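Malate dehydrogenase (PDB 2D4A) catalyses the reversible oxidation of (S)-malate to oxaloacetate with NAD or NADP as cofactor, NADP being the more efficient for malate oxidation. Local coordinates at residues K9-Y23 and N222-E234. Sequence-based numbering, arbitrary orientation.
Sequences KVGMATAVMLMMRGY and NYGPAAGLVLTVE
The first helix of the Rossmann nucleotide-binding domain, 9-21, whose first turn carries the end of the glycine-rich motif, Lys9 to Gly11, probably part of the NADP site, packs against helix 223-237 of the C-terminal domain, the N-to-C directions of segments 9-21 and 223-234 being 44° apart. Where they come closest, Ala226 sits as a knob in a hole formed by Val10, Ala13, Thr14 and Met17: its CB lies 3.8 Å from Ala13 CB and 3.6 Å from Thr14 OG1. With alanine on both sides, Ala13 and Ala226, the segment axes come within 8.2 Å. Thr14 OG1 is bonded back to Val10 O in its own helix, which leaves its methyl CG2 against Leu229 CD1. Met17, extended beyond CG (chi2 -179°), runs alongside the opposing helix, bringing its methyl CE to Ala226 CB while its CB meets Val230 CG2 at 3.7 Å. Near the N-terminal ends, Asn222 ND2 makes a nearly straight but weak hydrogen bond to Lys9 O, at 3.3 Å; its OD1 goes to Arg217. At the other end Tyr23 OH donates to Glu234 OE1 and accepts from Arg21 NH1 at 2.8 Å, with ring and carboxylate planes 82° apart. Arg21 and Glu234 form only a long ion pair, so the phenol links the two charged groups, and OE2 pairs with Arg242. Val230 CG1 meets the edge of the tyrosine ring at CE2. A phenylalanine in place of Tyr23 has no hydroxyl, and would probably leave Arg21 and Glu234 held together by little more than their long ion pair. Thr14, Leu18 and Leu229 rest on Leu72 of strand 70-73, Leu18 and Val233 on Ile2 of strand 2-5, while helix 35-50 packs against helix 9-21 and Asp42 of a second subunit receives the backbone N-H groups of Asn222, Tyr223 and Gly224.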
ATOM      1  N   LYS B   9      20.165 -14.928   1.703  1.00 22.23           N
ATOM      2  CA  LYS B   9      18.875 -15.119   2.333  1.00 22.20           C
ATOM      3  C   LYS B   9      18.230 -13.797   2.864  1.00 21.40           C
ATOM      4  O   LYS B   9      17.040 -13.535   2.651  1.00 21.99           O
ATOM      5  CB  LYS B   9      19.095 -16.160   3.419  1.00 23.88           C
ATOM      6  CG  LYS B   9      17.902 -16.994   3.728  1.00 29.27           C
ATOM      7  CD  LYS B   9      18.240 -18.464   3.960  1.00 34.53           C
ATOM      8  CE  LYS B   9      18.513 -19.216   2.644  1.00 40.90           C
ATOM      9  NZ  LYS B   9      19.742 -18.735   1.899  1.00 46.41           N
ATOM     10  N   VAL B  10      18.996 -12.952   3.543  1.00 19.69           N
ATOM     11  CA  VAL B  10      18.426 -11.679   4.008  1.00 20.66           C
ATOM     12  C   VAL B  10      18.314 -10.633   2.862  1.00 20.60           C
ATOM     13  O   VAL B  10      17.363  -9.839   2.825  1.00 19.46           O
ATOM     14  CB  VAL B  10      19.278 -11.073   5.171  1.00 21.63           C
ATOM     15  CG1 VAL B  10      20.683 -11.124   4.808  1.00 24.93           C
ATOM     16  CG2 VAL B  10      18.955  -9.615   5.412  1.00 20.12           C
ATOM     17  N   GLY B  11      19.324 -10.751   2.032  1.00 29.71           N
ATOM     18  CA  GLY B  11      19.308  -9.837   0.906  1.00 28.24           C
ATOM     19  C   GLY B  11      18.104 -10.072   0.006  1.00 28.92           C
ATOM     20  O   GLY B  11      17.467  -9.124  -0.463  1.00 28.30           O
ATOM     21  N   MET B  12      17.771 -11.339  -0.226  1.00 28.30           N
ATOM     22  CA  MET B  12      16.630 -11.657  -1.073  1.00 27.15           C
ATOM     23  C   MET B  12      15.305 -11.353  -0.407  1.00 26.22           C
ATOM     24  O   MET B  12      14.321 -11.037  -1.080  1.00 26.52           O
ATOM     25  CB  MET B  12      16.677 -13.119  -1.523  1.00 27.31           C
ATOM     26  CG  MET B  12      17.612 -13.349  -2.698  1.00 29.45           C
ATOM     27  SD  MET B  12      17.245 -12.148  -4.037  1.00 34.02           S
ATOM     28  CE  MET B  12      18.826 -11.393  -4.184  1.00 32.74           C
ATOM     29  N   ALA B  13      15.260 -11.447   0.914  1.00 25.04           N
ATOM     30  CA  ALA B  13      14.014 -11.138   1.604  1.00 24.97           C
ATOM     31  C   ALA B  13      13.800  -9.619   1.486  1.00 25.25           C
ATOM     32  O   ALA B  13      12.681  -9.165   1.270  1.00 25.71           O
ATOM     33  CB  ALA B  13      14.100 -11.567   3.070  1.00 25.12           C
ATOM     34  N   THR B  14      14.894  -8.858   1.612  1.00 25.05           N
ATOM     35  CA  THR B  14      14.895  -7.393   1.518  1.00 23.60           C
ATOM     36  C   THR B  14      14.442  -6.957   0.122  1.00 24.98           C
ATOM     37  O   THR B  14      13.656  -6.019  -0.030  1.00 24.06           O
ATOM     38  CB  THR B  14      16.321  -6.813   1.755  1.00 22.27           C
ATOM     39  OG1 THR B  14      16.886  -7.413   2.921  1.00 22.46           O
ATOM     40  CG2 THR B  14      16.282  -5.292   1.943  1.00 19.09           C
ATOM     41  N   ALA B  15      14.957  -7.635  -0.896  1.00 24.76           N
ATOM     42  CA  ALA B  15      14.589  -7.311  -2.262  1.00 26.45           C
ATOM     43  C   ALA B  15      13.093  -7.547  -2.461  1.00 26.99           C
ATOM     44  O   ALA B  15      12.403  -6.703  -3.026  1.00 27.84           O
ATOM     45  CB  ALA B  15      15.401  -8.155  -3.250  1.00 26.19           C
ATOM     46  N   VAL B  16      12.589  -8.686  -1.985  1.00 27.15           N
ATOM     47  CA  VAL B  16      11.168  -8.998  -2.132  1.00 27.53           C
ATOM     48  C   VAL B  16      10.293  -7.907  -1.517  1.00 28.12           C
ATOM     49  O   VAL B  16       9.371  -7.391  -2.162  1.00 28.89           O
ATOM     50  CB  VAL B  16      10.786 -10.356  -1.470  1.00 26.94           C
ATOM     51  CG1 VAL B  16       9.273 -10.567  -1.532  1.00 25.37           C
ATOM     52  CG2 VAL B  16      11.484 -11.497  -2.174  1.00 26.93           C
ATOM     53  N   MET B  17      10.583  -7.551  -0.272  1.00 27.33           N
ATOM     54  CA  MET B  17       9.807  -6.533   0.422  1.00 27.56           C
ATOM     55  C   MET B  17       9.936  -5.148  -0.221  1.00 26.44           C
ATOM     56  O   MET B  17       8.970  -4.385  -0.247  1.00 25.99           O
ATOM     57  CB  MET B  17      10.195  -6.517   1.908  1.00 28.59           C
ATOM     58  CG  MET B  17       9.811  -7.809   2.634  1.00 29.35           C
ATOM     59  SD  MET B  17      10.227  -7.789   4.395  1.00 32.59           S
ATOM     60  CE  MET B  17      10.461  -9.527   4.727  1.00 29.43           C
ATOM     61  N   LEU B  18      11.116  -4.838  -0.760  1.00 25.86           N
ATOM     62  CA  LEU B  18      11.355  -3.553  -1.428  1.00 25.21           C
ATOM     63  C   LEU B  18      10.599  -3.476  -2.750  1.00 26.18           C
ATOM     64  O   LEU B  18      10.128  -2.415  -3.139  1.00 27.96           O
ATOM     65  CB  LEU B  18      12.852  -3.344  -1.680  1.00 22.49           C
ATOM     66  CG  LEU B  18      13.621  -2.741  -0.503  1.00 21.40           C
ATOM     67  CD1 LEU B  18      15.110  -2.697  -0.781  1.00 18.05           C
ATOM     68  CD2 LEU B  18      13.065  -1.356  -0.234  1.00 20.24           C
ATOM     69  N   MET B  19      10.498  -4.604  -3.442  1.00 27.12           N
ATOM     70  CA  MET B  19       9.772  -4.651  -4.702  1.00 28.97           C
ATOM     71  C   MET B  19       8.284  -4.381  -4.409  1.00 30.40           C
ATOM     72  O   MET B  19       7.603  -3.704  -5.176  1.00 28.89           O
ATOM     73  CB  MET B  19       9.980  -6.024  -5.362  1.00 29.08           C
ATOM     74  CG  MET B  19       9.124  -6.312  -6.598  1.00 29.10           C
ATOM     75  SD  MET B  19       7.411  -6.780  -6.213  1.00 31.11           S
ATOM     76  CE  MET B  19       7.643  -8.501  -5.781  1.00 29.86           C
ATOM     77  N   MET B  20       7.792  -4.904  -3.288  1.00 32.88           N
ATOM     78  CA  MET B  20       6.405  -4.703  -2.881  1.00 34.91           C
ATOM     79  C   MET B  20       6.113  -3.208  -2.785  1.00 34.67           C
ATOM     80  O   MET B  20       5.206  -2.711  -3.435  1.00 36.00           O
ATOM     81  CB  MET B  20       6.151  -5.342  -1.510  1.00 38.07           C
ATOM     82  CG  MET B  20       6.284  -6.865  -1.425  1.00 39.93           C
ATOM     83  SD  MET B  20       4.951  -7.738  -2.246  1.00 44.05           S
ATOM     84  CE  MET B  20       3.508  -7.090  -1.387  1.00 42.32           C
ATOM     85  N   ARG B  21       6.894  -2.500  -1.975  1.00 34.81           N
ATOM     86  CA  ARG B  21       6.727  -1.062  -1.769  1.00 34.12           C
ATOM     87  C   ARG B  21       7.081  -0.161  -2.967  1.00 34.05           C
ATOM     88  O   ARG B  21       6.777   1.026  -2.943  1.00 35.14           O
ATOM     89  CB  ARG B  21       7.564  -0.623  -0.568  1.00 33.02           C
ATOM     90  CG  ARG B  21       7.125  -1.206   0.767  1.00 31.08           C
ATOM     91  CD  ARG B  21       5.931  -0.450   1.312  1.00 30.91           C
ATOM     92  NE  ARG B  21       5.334  -1.072   2.496  1.00 29.06           N
ATOM     93  CZ  ARG B  21       5.820  -0.978   3.729  1.00 28.63           C
ATOM     94  NH1 ARG B  21       6.928  -0.283   3.962  1.00 26.55           N
ATOM     95  NH2 ARG B  21       5.184  -1.573   4.729  1.00 28.94           N
ATOM     96  N   GLY B  22       7.734  -0.709  -3.990  1.00 33.39           N
ATOM     97  CA  GLY B  22       8.099   0.085  -5.150  1.00 31.57           C
ATOM     98  C   GLY B  22       8.700   1.453  -4.859  1.00 32.19           C
ATOM     99  O   GLY B  22       8.383   2.423  -5.537  1.00 33.77           O
ATOM    100  N   TYR B  23       9.580   1.564  -3.875  1.00 32.50           N
ATOM    101  CA  TYR B  23      10.138   2.875  -3.575  1.00 31.70           C
ATOM    102  C   TYR B  23      11.112   3.388  -4.617  1.00 31.20           C
ATOM    103  O   TYR B  23      11.336   4.590  -4.719  1.00 32.80           O
ATOM    104  CB  TYR B  23      10.866   2.871  -2.240  1.00 31.02           C
ATOM    105  CG  TYR B  23      10.036   2.561  -1.022  1.00 31.02           C
ATOM    106  CD1 TYR B  23       8.957   3.358  -0.653  1.00 29.38           C
ATOM    107  CD2 TYR B  23      10.416   1.531  -0.164  1.00 32.18           C
ATOM    108  CE1 TYR B  23       8.292   3.142   0.551  1.00 30.89           C
ATOM    109  CE2 TYR B  23       9.761   1.309   1.035  1.00 32.24           C
ATOM    110  CZ  TYR B  23       8.704   2.119   1.391  1.00 31.40           C
ATOM    111  OH  TYR B  23       8.096   1.925   2.606  1.00 31.74           O
ATOM    112  N   ASN B 222      16.210 -13.590   9.134  1.00 29.47           N
ATOM    113  CA  ASN B 222      16.399 -12.866   7.884  1.00 28.38           C
ATOM    114  C   ASN B 222      15.222 -11.954   7.547  1.00 28.09           C
ATOM    115  O   ASN B 222      15.417 -10.902   6.937  1.00 28.32           O
ATOM    116  CB  ASN B 222      16.646 -13.824   6.721  1.00 29.25           C
ATOM    117  CG  ASN B 222      15.428 -14.627   6.370  1.00 28.66           C
ATOM    118  OD1 ASN B 222      14.780 -15.191   7.248  1.00 28.37           O
ATOM    119  ND2 ASN B 222      15.104 -14.687   5.081  1.00 27.97           N
ATOM    120  N   TYR B 223      14.003 -12.328   7.932  1.00 26.75           N
ATOM    121  CA  TYR B 223      12.875 -11.454   7.622  1.00 27.14           C
ATOM    122  C   TYR B 223      12.947 -10.190   8.492  1.00 27.46           C
ATOM    123  O   TYR B 223      12.784  -9.078   7.986  1.00 27.42           O
ATOM    124  CB  TYR B 223      11.518 -12.157   7.825  1.00 27.54           C
ATOM    125  CG  TYR B 223      11.363 -13.489   7.108  1.00 27.44           C
ATOM    126  CD1 TYR B 223      11.764 -13.650   5.777  1.00 26.79           C
ATOM    127  CD2 TYR B 223      10.833 -14.598   7.774  1.00 26.53           C
ATOM    128  CE1 TYR B 223      11.647 -14.887   5.134  1.00 26.39           C
ATOM    129  CE2 TYR B 223      10.713 -15.831   7.143  1.00 25.71           C
ATOM    130  CZ  TYR B 223      11.123 -15.975   5.827  1.00 26.46           C
ATOM    131  OH  TYR B 223      11.039 -17.212   5.224  1.00 26.44           O
ATOM    132  N   GLY B 224      13.197 -10.358   9.790  1.00 27.06           N
ATOM    133  CA  GLY B 224      13.300  -9.211  10.669  1.00 26.38           C
ATOM    134  C   GLY B 224      14.253  -8.183  10.090  1.00 26.78           C
ATOM    135  O   GLY B 224      13.853  -7.054   9.811  1.00 28.26           O
ATOM    136  N   PRO B 225      15.534  -8.531   9.908  1.00 27.10           N
ATOM    137  CA  PRO B 225      16.449  -7.536   9.343  1.00 26.19           C
ATOM    138  C   PRO B 225      15.834  -6.855   8.122  1.00 24.82           C
ATOM    139  O   PRO B 225      15.741  -5.629   8.067  1.00 24.21           O
ATOM    140  CB  PRO B 225      17.668  -8.370   8.981  1.00 25.20           C
ATOM    141  CG  PRO B 225      17.720  -9.355  10.099  1.00 27.34           C
ATOM    142  CD  PRO B 225      16.254  -9.767  10.271  1.00 26.86           C
ATOM    143  N   ALA B 226      15.407  -7.671   7.158  1.00 25.66           N
ATOM    144  CA  ALA B 226      14.803  -7.194   5.910  1.00 25.54           C
ATOM    145  C   ALA B 226      13.720  -6.130   6.129  1.00 25.86           C
ATOM    146  O   ALA B 226      13.777  -5.050   5.535  1.00 26.85           O
ATOM    147  CB  ALA B 226      14.233  -8.373   5.134  1.00 23.83           C
ATOM    148  N   ALA B 227      12.739  -6.438   6.974  1.00 24.53           N
ATOM    149  CA  ALA B 227      11.673  -5.494   7.269  1.00 24.18           C
ATOM    150  C   ALA B 227      12.289  -4.245   7.893  1.00 24.98           C
ATOM    151  O   ALA B 227      11.782  -3.131   7.738  1.00 26.33           O
ATOM    152  CB  ALA B 227      10.675  -6.111   8.223  1.00 23.16           C
ATOM    153  N   GLY B 228      13.392  -4.440   8.602  1.00 25.19           N
ATOM    154  CA  GLY B 228      14.062  -3.326   9.232  1.00 24.53           C
ATOM    155  C   GLY B 228      14.644  -2.408   8.187  1.00 25.09           C
ATOM    156  O   GLY B 228      14.635  -1.180   8.340  1.00 26.75           O
ATOM    157  N   LEU B 229      15.156  -2.997   7.112  1.00 23.89           N
ATOM    158  CA  LEU B 229      15.738  -2.188   6.045  1.00 23.04           C
ATOM    159  C   LEU B 229      14.680  -1.391   5.288  1.00 22.89           C
ATOM    160  O   LEU B 229      14.941  -0.268   4.848  1.00 23.33           O
ATOM    161  CB  LEU B 229      16.542  -3.067   5.085  1.00 21.09           C
ATOM    162  CG  LEU B 229      17.811  -3.641   5.724  1.00 20.95           C
ATOM    163  CD1 LEU B 229      18.616  -4.365   4.665  1.00 19.79           C
ATOM    164  CD2 LEU B 229      18.646  -2.521   6.345  1.00 19.71           C
ATOM    165  N   VAL B 230      13.485  -1.963   5.159  1.00 22.41           N
ATOM    166  CA  VAL B 230      12.377  -1.301   4.465  1.00 22.87           C
ATOM    167  C   VAL B 230      12.087   0.060   5.128  1.00 23.83           C
ATOM    168  O   VAL B 230      11.958   1.086   4.448  1.00 24.14           O
ATOM    169  CB  VAL B 230      11.096  -2.201   4.481  1.00 21.34           C
ATOM    170  CG1 VAL B 230       9.904  -1.475   3.860  1.00 20.78           C
ATOM    171  CG2 VAL B 230      11.368  -3.477   3.722  1.00 20.89           C
ATOM    172  N   LEU B 231      12.000   0.057   6.458  1.00 23.08           N
ATOM    173  CA  LEU B 231      11.741   1.274   7.219  1.00 23.34           C
ATOM    174  C   LEU B 231      12.847   2.295   6.976  1.00 24.95           C
ATOM    175  O   LEU B 231      12.593   3.455   6.627  1.00 25.25           O
ATOM    176  CB  LEU B 231      11.651   0.966   8.716  1.00 21.21           C
ATOM    177  CG  LEU B 231      10.413   0.224   9.202  1.00 20.59           C
ATOM    178  CD1 LEU B 231      10.431   0.206  10.722  1.00 18.81           C
ATOM    179  CD2 LEU B 231       9.155   0.906   8.696  1.00 17.86           C
ATOM    180  N   THR B 232      14.081   1.851   7.173  1.00 25.23           N
ATOM    181  CA  THR B 232      15.249   2.691   6.969  1.00 25.04           C
ATOM    182  C   THR B 232      15.188   3.356   5.597  1.00 25.11           C
ATOM    183  O   THR B 232      15.398   4.562   5.476  1.00 25.78           O
ATOM    184  CB  THR B 232      16.524   1.853   7.066  1.00 24.82           C
ATOM    185  OG1 THR B 232      16.567   1.221   8.352  1.00 27.12           O
ATOM    186  CG2 THR B 232      17.754   2.724   6.881  1.00 22.29           C
ATOM    187  N   VAL B 233      14.894   2.571   4.565  1.00 25.46           N
ATOM    188  CA  VAL B 233      14.824   3.121   3.218  1.00 26.82           C
ATOM    189  C   VAL B 233      13.729   4.166   3.078  1.00 28.34           C
ATOM    190  O   VAL B 233      13.928   5.228   2.470  1.00 28.51           O
ATOM    191  CB  VAL B 233      14.587   2.029   2.152  1.00 26.04           C
ATOM    192  CG1 VAL B 233      14.380   2.678   0.780  1.00 22.62           C
ATOM    193  CG2 VAL B 233      15.786   1.095   2.109  1.00 25.21           C
ATOM    194  N   GLU B 234      12.567   3.874   3.644  1.00 27.47           N
ATOM    195  CA  GLU B 234      11.462   4.815   3.557  1.00 28.09           C
ATOM    196  C   GLU B 234      11.791   6.112   4.303  1.00 27.12           C
ATOM    197  O   GLU B 234      11.425   7.194   3.864  1.00 27.32           O
ATOM    198  CB  GLU B 234      10.206   4.177   4.137  1.00 30.24           C
ATOM    199  CG  GLU B 234       8.994   5.074   4.132  1.00 31.21           C
ATOM    200  CD  GLU B 234       7.851   4.440   4.871  1.00 33.15           C
ATOM    201  OE1 GLU B 234       7.216   3.532   4.298  1.00 35.10           O
ATOM    202  OE2 GLU B 234       7.600   4.837   6.033  1.00 33.20           O
TER